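Local coordinates for glycosyl hydrolase, family 38 (Enterococcus faecalis, PDB 5KBP), which hydrolyses alpha-linked mannose from glycans as a family 38 alpha-mannosidase, at the interface of chains A and B. Sequence-based numbering; all coordinates share one arbitrary frame. Chains: chain A/B, Glycosyl hydrolase, family 38.

Contact 1: the interface of chains A and B. Residues chain A 440-441, 444; chain B 622, 625-626.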
ATOM      1  N   TYR A 440     -15.880 -16.293 -28.814  1.00 64.29           N
ATOM      2  CA  TYR A 440     -14.666 -16.916 -28.295  1.00 61.23           C
ATOM      3  C   TYR A 440     -14.367 -18.221 -29.022  1.00 59.19           C
ATOM      4  O   TYR A 440     -13.272 -18.409 -29.564  1.00 55.18           O
ATOM      5  CB  TYR A 440     -14.817 -17.147 -26.789  1.00 60.61           C
ATOM      6  CG  TYR A 440     -13.641 -17.813 -26.111  1.00 50.01           C
ATOM      7  CD1 TYR A 440     -13.563 -19.196 -26.013  1.00 50.34           C
ATOM      8  CD2 TYR A 440     -12.623 -17.058 -25.546  1.00 54.45           C
ATOM      9  CE1 TYR A 440     -12.497 -19.809 -25.386  1.00 51.20           C
ATOM     10  CE2 TYR A 440     -11.550 -17.662 -24.915  1.00 57.57           C
ATOM     11  CZ  TYR A 440     -11.494 -19.039 -24.838  1.00 56.81           C
ATOM     12  OH  TYR A 440     -10.431 -19.648 -24.213  1.00 57.86           O
ATOM     13  N   HIS A 441     -15.339 -19.136 -29.050  1.00 54.05           N
ATOM     14  CA  HIS A 441     -15.131 -20.419 -29.709  1.00 72.96           C
ATOM     15  C   HIS A 441     -15.128 -20.301 -31.227  1.00 71.39           C
ATOM     16  O   HIS A 441     -14.562 -21.168 -31.900  1.00 69.99           O
ATOM     17  CB  HIS A 441     -16.194 -21.420 -29.255  1.00 67.39           C
ATOM     18  CG  HIS A 441     -16.088 -21.797 -27.809  1.00 67.48           C
ATOM     19  ND1 HIS A 441     -16.920 -21.280 -26.840  1.00 69.29           N
ATOM     20  CD2 HIS A 441     -15.239 -22.634 -27.168  1.00 70.68           C
ATOM     21  CE1 HIS A 441     -16.592 -21.785 -25.664  1.00 67.78           C
ATOM     22  NE2 HIS A 441     -15.575 -22.610 -25.836  1.00 66.79           N
ATOM     23  N   LYS A 444     -11.600 -19.565 -31.811  1.00 70.37           N
ATOM     24  CA  LYS A 444     -10.807 -20.732 -31.437  1.00 71.33           C
ATOM     25  C   LYS A 444     -10.843 -21.794 -32.527  1.00 79.79           C
ATOM     26  O   LYS A 444      -9.845 -22.485 -32.766  1.00 87.37           O
ATOM     27  CB  LYS A 444     -11.318 -21.303 -30.114  1.00 73.30           C
ATOM     28  CG  LYS A 444     -10.304 -22.132 -29.340  1.00 73.03           C
ATOM     29  CD  LYS A 444      -9.594 -21.287 -28.293  1.00 68.32           C
ATOM     30  CE  LYS A 444      -8.777 -22.150 -27.343  1.00 70.13           C
ATOM     31  NZ  LYS A 444      -8.184 -21.347 -26.238  1.00 73.61           N
TER
ATOM     32  N   GLU B 622     -12.176 -22.446 -19.084  1.00 45.66           N
ATOM     33  CA  GLU B 622     -12.659 -22.079 -20.411  1.00 45.00           C
ATOM     34  C   GLU B 622     -13.997 -21.356 -20.340  1.00 48.20           C
ATOM     35  O   GLU B 622     -14.264 -20.453 -21.142  1.00 57.99           O
ATOM     36  CB  GLU B 622     -12.763 -23.319 -21.295  1.00 52.31           C
ATOM     37  CG  GLU B 622     -11.444 -23.727 -21.925  1.00 66.34           C
ATOM     38  CD  GLU B 622     -10.913 -22.681 -22.888  1.00 74.00           C
ATOM     39  OE1 GLU B 622     -11.581 -22.415 -23.910  1.00 73.97           O
ATOM     40  OE2 GLU B 622      -9.829 -22.121 -22.621  1.00 72.47           O
ATOM     41  N   LYS B 625     -12.924 -17.808 -19.322  1.00 40.70           N
ATOM     42  CA  LYS B 625     -12.268 -17.079 -20.404  1.00 52.78           C
ATOM     43  C   LYS B 625     -13.246 -16.698 -21.506  1.00 58.30           C
ATOM     44  O   LYS B 625     -13.098 -15.639 -22.128  1.00 61.00           O
ATOM     45  CB  LYS B 625     -11.122 -17.912 -20.983  1.00 54.36           C
ATOM     46  CG  LYS B 625      -9.962 -18.136 -20.026  1.00 56.91           C
ATOM     47  CD  LYS B 625      -8.794 -18.819 -20.723  1.00 63.73           C
ATOM     48  CE  LYS B 625      -7.592 -18.945 -19.803  1.00 70.25           C
ATOM     49  NZ  LYS B 625      -6.420 -19.544 -20.501  1.00 79.44           N
ATOM     50  N   ALA B 626     -14.247 -17.540 -21.765  1.00 49.69           N
ATOM     51  CA  ALA B 626     -15.229 -17.271 -22.807  1.00 53.68           C
ATOM     52  C   ALA B 626     -16.352 -16.351 -22.349  1.00 46.99           C
ATOM     53  O   ALA B 626     -17.268 -16.086 -23.134  1.00 45.92           O
ATOM     54  CB  ALA B 626     -15.820 -18.586 -23.323  1.00 47.41           C
TER

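Contact 2: the interface of chains A and B. Residues chain A 437, 441; chain B 626, 628.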
ATOM      1  N   GLU A 437     -19.385 -15.870 -25.635  1.00 54.25           N
ATOM      2  CA  GLU A 437     -18.812 -17.210 -25.695  1.00 53.30           C
ATOM      3  C   GLU A 437     -18.845 -17.770 -27.110  1.00 57.24           C
ATOM      4  O   GLU A 437     -17.967 -18.558 -27.483  1.00 59.46           O
ATOM      5  CB  GLU A 437     -19.537 -18.151 -24.729  1.00 53.40           C
ATOM      6  CG  GLU A 437     -21.033 -18.281 -24.956  1.00 72.16           C
ATOM      7  CD  GLU A 437     -21.647 -19.390 -24.122  1.00 79.96           C
ATOM      8  OE1 GLU A 437     -20.981 -20.430 -23.934  1.00 77.40           O
ATOM      9  OE2 GLU A 437     -22.790 -19.222 -23.648  1.00 84.68           O
ATOM     10  N   HIS A 441     -15.339 -19.136 -29.050  1.00 54.05           N
ATOM     11  CA  HIS A 441     -15.131 -20.419 -29.709  1.00 72.96           C
ATOM     12  C   HIS A 441     -15.128 -20.301 -31.227  1.00 71.39           C
ATOM     13  O   HIS A 441     -14.562 -21.168 -31.900  1.00 69.99           O
ATOM     14  CB  HIS A 441     -16.194 -21.420 -29.255  1.00 67.39           C
ATOM     15  CG  HIS A 441     -16.088 -21.797 -27.809  1.00 67.48           C
ATOM     16  ND1 HIS A 441     -16.920 -21.280 -26.840  1.00 69.29           N
ATOM     17  CD2 HIS A 441     -15.239 -22.634 -27.168  1.00 70.68           C
ATOM     18  CE1 HIS A 441     -16.592 -21.785 -25.664  1.00 67.78           C
ATOM     19  NE2 HIS A 441     -15.575 -22.610 -25.836  1.00 66.79           N
TER
ATOM     20  N   ALA B 626     -14.247 -17.540 -21.765  1.00 49.69           N
ATOM     21  CA  ALA B 626     -15.229 -17.271 -22.807  1.00 53.68           C
ATOM     22  C   ALA B 626     -16.352 -16.351 -22.349  1.00 46.99           C
ATOM     23  O   ALA B 626     -17.268 -16.086 -23.134  1.00 45.92           O
ATOM     24  CB  ALA B 626     -15.820 -18.586 -23.323  1.00 47.41           C
ATOM     25  N   ARG B 628     -18.743 -16.925 -20.347  1.00 54.49           N
ATOM     26  CA  ARG B 628     -20.012 -17.636 -20.307  1.00 54.33           C
ATOM     27  C   ARG B 628     -20.765 -17.263 -19.037  1.00 57.28           C
ATOM     28  O   ARG B 628     -20.191 -17.273 -17.942  1.00 57.48           O
ATOM     29  CB  ARG B 628     -19.781 -19.144 -20.369  1.00 50.61           C
ATOM     30  CG  ARG B 628     -20.994 -19.974 -19.982  1.00 48.49           C
ATOM     31  CD  ARG B 628     -20.726 -21.456 -20.181  1.00 51.77           C
ATOM     32  NE  ARG B 628     -20.569 -21.792 -21.593  1.00 53.72           N
ATOM     33  CZ  ARG B 628     -20.148 -22.970 -22.038  1.00 46.77           C
ATOM     34  NH1 ARG B 628     -20.038 -23.186 -23.342  1.00 49.20           N
ATOM     35  NH2 ARG B 628     -19.830 -23.931 -21.183  1.00 46.28           N
TER

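Contact 3: the interface of chains A and B. Residues chain A 22-23, 760-763; chain B 472, 474.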
ATOM      1  N   TYR A  22      11.631   1.162  12.501  1.00 34.26           N
ATOM      2  CA  TYR A  22      11.244   0.102  13.424  1.00 35.50           C
ATOM      3  C   TYR A  22       9.766   0.136  13.787  1.00 35.55           C
ATOM      4  O   TYR A  22       9.273  -0.818  14.399  1.00 46.77           O
ATOM      5  CB  TYR A  22      12.091   0.169  14.700  1.00 41.31           C
ATOM      6  CG  TYR A  22      12.107   1.520  15.383  1.00 42.60           C
ATOM      7  CD1 TYR A  22      13.037   2.488  15.028  1.00 41.95           C
ATOM      8  CD2 TYR A  22      11.206   1.820  16.397  1.00 35.71           C
ATOM      9  CE1 TYR A  22      13.062   3.721  15.652  1.00 36.85           C
ATOM     10  CE2 TYR A  22      11.224   3.055  17.028  1.00 53.05           C
ATOM     11  CZ  TYR A  22      12.154   3.999  16.650  1.00 48.62           C
ATOM     12  OH  TYR A  22      12.182   5.227  17.270  1.00 54.71           O
ATOM     13  N   LEU A  23       9.056   1.197  13.436  1.00 34.52           N
ATOM     14  CA  LEU A  23       7.618   1.286  13.599  1.00 43.75           C
ATOM     15  C   LEU A  23       6.937   1.287  12.237  1.00 43.37           C
ATOM     16  O   LEU A  23       7.571   1.578  11.216  1.00 33.46           O
ATOM     17  CB  LEU A  23       7.235   2.562  14.362  1.00 41.92           C
ATOM     18  CG  LEU A  23       7.555   2.623  15.856  1.00 47.29           C
ATOM     19  CD1 LEU A  23       7.222   4.000  16.412  1.00 48.54           C
ATOM     20  CD2 LEU A  23       6.787   1.541  16.595  1.00 36.15           C
ATOM     21  N   TRP A 760      19.592  -1.511  17.172  1.00 53.09           N
ATOM     22  CA  TRP A 760      19.572  -1.151  18.584  1.00 53.97           C
ATOM     23  C   TRP A 760      18.609  -1.982  19.425  1.00 50.54           C
ATOM     24  O   TRP A 760      18.459  -1.698  20.618  1.00 47.88           O
ATOM     25  CB  TRP A 760      19.227   0.336  18.741  1.00 51.59           C
ATOM     26  CG  TRP A 760      17.873   0.715  18.204  1.00 45.18           C
ATOM     27  CD1 TRP A 760      17.569   1.053  16.918  1.00 45.11           C
ATOM     28  CD2 TRP A 760      16.646   0.804  18.942  1.00 49.68           C
ATOM     29  NE1 TRP A 760      16.230   1.341  16.808  1.00 49.52           N
ATOM     30  CE2 TRP A 760      15.642   1.196  18.036  1.00 49.04           C
ATOM     31  CE3 TRP A 760      16.301   0.587  20.279  1.00 53.59           C
ATOM     32  CZ2 TRP A 760      14.315   1.378  18.424  1.00 47.93           C
ATOM     33  CZ3 TRP A 760      14.982   0.766  20.662  1.00 53.08           C
ATOM     34  CH2 TRP A 760      14.007   1.156  19.739  1.00 51.19           C
ATOM     35  N   GLY A 761      17.965  -2.991  18.857  1.00 53.60           N
ATOM     36  CA  GLY A 761      17.038  -3.777  19.644  1.00 46.87           C
ATOM     37  C   GLY A 761      16.653  -5.054  18.935  1.00 51.50           C
ATOM     38  O   GLY A 761      17.259  -5.439  17.933  1.00 51.03           O
ATOM     39  N   TYR A 762      15.633  -5.713  19.479  1.00 52.57           N
ATOM     40  CA  TYR A 762      15.074  -6.920  18.886  1.00 49.80           C
ATOM     41  C   TYR A 762      13.764  -6.569  18.192  1.00 47.46           C
ATOM     42  O   TYR A 762      12.794  -6.174  18.848  1.00 51.94           O
ATOM     43  CB  TYR A 762      14.845  -8.007  19.936  1.00 44.40           C
ATOM     44  CG  TYR A 762      14.025  -9.168  19.419  1.00 45.11           C
ATOM     45  CD1 TYR A 762      14.485  -9.955  18.372  1.00 45.97           C
ATOM     46  CD2 TYR A 762      12.790  -9.476  19.976  1.00 44.86           C
ATOM     47  CE1 TYR A 762      13.739 -11.017  17.892  1.00 48.01           C
ATOM     48  CE2 TYR A 762      12.037 -10.537  19.503  1.00 45.26           C
ATOM     49  CZ  TYR A 762      12.516 -11.303  18.461  1.00 46.62           C
ATOM     50  OH  TYR A 762      11.772 -12.360  17.987  1.00 53.62           O
ATOM     51  N   PHE A 763      13.742  -6.716  16.870  1.00 39.14           N
ATOM     52  CA  PHE A 763      12.543  -6.501  16.063  1.00 39.23           C
ATOM     53  C   PHE A 763      12.418  -7.689  15.116  1.00 37.85           C
ATOM     54  O   PHE A 763      13.131  -7.765  14.111  1.00 38.03           O
ATOM     55  CB  PHE A 763      12.613  -5.183  15.298  1.00 38.76           C
ATOM     56  CG  PHE A 763      12.854  -3.984  16.170  1.00 41.20           C
ATOM     57  CD1 PHE A 763      14.144  -3.564  16.450  1.00 43.83           C
ATOM     58  CD2 PHE A 763      11.792  -3.274  16.705  1.00 45.40           C
ATOM     59  CE1 PHE A 763      14.370  -2.460  17.249  1.00 45.04           C
ATOM     60  CE2 PHE A 763      12.012  -2.170  17.505  1.00 52.23           C
ATOM     61  CZ  PHE A 763      13.303  -1.763  17.777  1.00 51.97           C
TER
ATOM     62  N   PHE B 472      12.532  -7.794  25.147  1.00 50.70           N
ATOM     63  CA  PHE B 472      13.011  -6.443  24.899  1.00 40.53           C
ATOM     64  C   PHE B 472      11.836  -5.481  24.763  1.00 39.90           C
ATOM     65  O   PHE B 472      10.745  -5.854  24.326  1.00 44.91           O
ATOM     66  CB  PHE B 472      13.879  -6.424  23.637  1.00 45.48           C
ATOM     67  CG  PHE B 472      14.028  -5.063  23.011  1.00 49.66           C
ATOM     68  CD1 PHE B 472      14.957  -4.158  23.496  1.00 41.83           C
ATOM     69  CD2 PHE B 472      13.246  -4.695  21.923  1.00 47.67           C
ATOM     70  CE1 PHE B 472      15.097  -2.909  22.918  1.00 49.17           C
ATOM     71  CE2 PHE B 472      13.381  -3.447  21.343  1.00 41.30           C
ATOM     72  CZ  PHE B 472      14.307  -2.554  21.841  1.00 56.85           C
ATOM     73  N   TYR B 474      10.909  -0.808  24.794  1.00 44.94           N
ATOM     74  CA  TYR B 474      11.423   0.551  24.698  1.00 44.39           C
ATOM     75  C   TYR B 474      10.290   1.535  24.942  1.00 47.88           C
ATOM     76  O   TYR B 474       9.112   1.219  24.757  1.00 49.53           O
ATOM     77  CB  TYR B 474      12.075   0.814  23.336  1.00 42.50           C
ATOM     78  CG  TYR B 474      11.123   0.681  22.168  1.00 47.06           C
ATOM     79  CD1 TYR B 474      10.834  -0.563  21.623  1.00 45.86           C
ATOM     80  CD2 TYR B 474      10.514   1.798  21.609  1.00 52.38           C
ATOM     81  CE1 TYR B 474       9.965  -0.694  20.557  1.00 55.17           C
ATOM     82  CE2 TYR B 474       9.643   1.677  20.543  1.00 55.74           C
ATOM     83  CZ  TYR B 474       9.372   0.430  20.021  1.00 58.79           C
ATOM     84  OH  TYR B 474       8.506   0.306  18.960  1.00 66.44           O
TER

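Contact 1: the interface of chains A and B
Helix 436-445 of chain A in this family 38 alpha-mannosidase meets the end of helix 619-625 of chain B, where A:Tyr440 lies against B:Glu622, B:Lys625 and B:Ala626. The phenol points across because CG stands anti to the backbone N (chi1 179°). The methyl CB of B:Ala626 sits over one face of the ring, displaced towards its rim near CG and CD1, and makes a CH-pi contact 3.9 Å from the ring centroid. Beyond it, CB of B:Lys625 lies 4.0 Å from CE2 of A:Tyr440, beside the far end of the phenol.

At that end the hydroxyl OH reaches the carboxylate of B:Glu622, which comes in at about a right angle to the tyrosine, with ring and carboxylate planes 45° apart. OH lies 3.0 Å from both OE1 and OE2, so the carboxylate straddles it, in two weak bonds. NZ of A:Lys444 makes a further weak bond to OH and stands 4.0 Å from OE2 of B:Glu622, where its charge may steady the carboxylate without direct contact.

Inside chain A, the imidazole of A:His441 turns its face to the edge of the phenol at CD1, with its own CD2 in the phenol plane. Its CE1 meets the methyl of B:Ala626 at 4.0 Å.

Contact 2: the interface of chains A and B
A:Glu437 and B:Arg628 form the tight part of this contact in the family 38 enzyme, a salt bridge from the first turn of helix 436-445 to a loop of chain B. The arginine approaches side-on and gives two hydrogen bonds to one carboxylate oxygen, OE1. The NE bond is the shorter, 2.7 Å to OE1, with an angle of 155° at the hydrogen; the NH1 bond to OE1 is 3.0 Å and more bent. OE1 lies in the guanidinium plane, but the carboxylate is turned 58° from that plane. NE meets OE1 on the syn side, out of the carboxylate plane, while NH1 arrives nearly along the C-O axis.

Nearer the helix backbone, the backbone O of B:Ala626 packs near CB of A:Glu437 at 3.5 Å. CG lies between the backbone N and the carbonyl carbon (chi1 58°), and the extended chain beyond it carries OE1 to the arginine.

The looser side begins at OE2 of A:Glu437, 4.0 Å from NE of B:Arg628 and not bonded to it. Within chain A, ND1 of A:His441 turns back into its own helix and donates to the backbone O of A:Glu437 at 3.0 Å, from above the carbonyl plane. That bond should help hold the imidazole's rotation; ND1 stands 5.1 Å from NH1 of B:Arg628.

Contact 3: the interface of chains A and B
B:Phe472 and B:Tyr474, both on strand 463-475, press into a largely aromatic patch of chain A formed by A:Tyr22, A:Leu23 and the loop residues A:Trp760 to A:Phe763.

Ring-to-ring contacts come first. The indole of A:Trp760 stands upright on the phenol of B:Tyr474, planes 84° apart, in an edge-to-face arrangement with centroids 5.4 Å apart. Its CH2 points at the tyrosine face near CG, at 3.8 Å. The neighbouring CZ3 of the same indole meets the edge of B:Phe472 at CZ, 3.6 Å away, so one tryptophan rim serves both rings. A:Phe763 packs its CZ against one face of the indole, and that CZ is 3.9 Å from CE2 of B:Phe472.

Backbone-to-ring packing follows. CA of A:Gly761 lies over one face of B:Phe472 in a CH-pi contact, 4.0 Å from the centroid, and the amide N of A:Tyr762 lies above the same face, nearer the opposite rim.

At the other tyrosine end, the hydroxyl OH of B:Tyr474 touches methyl CD2 of A:Leu23 at 3.2 Å. More loosely, CE2 of A:Tyr22 approaches CE2 of B:Tyr474 at 4.1 Å. Within chain A, CZ2 of A:Trp760 sits over the centre of the A:Tyr22 ring, bracing the indole.

A:Tyr22 closely follows the segment whose histidine and aspartate bind the catalytic metal in this family, so the patch joins the two copies and may also shape the surroundings of the active site.

Contact 1 and contact 2 are neighbouring parts of one patch, with C-alpha centres about 4 Å apart. They share A:His441 and B:Ala626, and both use helix 436-445 of chain A; contact 1 meets helix 619-625 and B:Ala626 just after it, contact 2 the loop that follows. Between C-alpha centres, contact 3 lies about 54 Å from contact 1 and 55 Å from contact 2. There chain B supplies strand 463-475. Because the interface is two-fold symmetric, each contact recurs with the chains exchanged, giving widely spaced attachment points that would suit a stable dimer, though the structure alone does not establish one in solution.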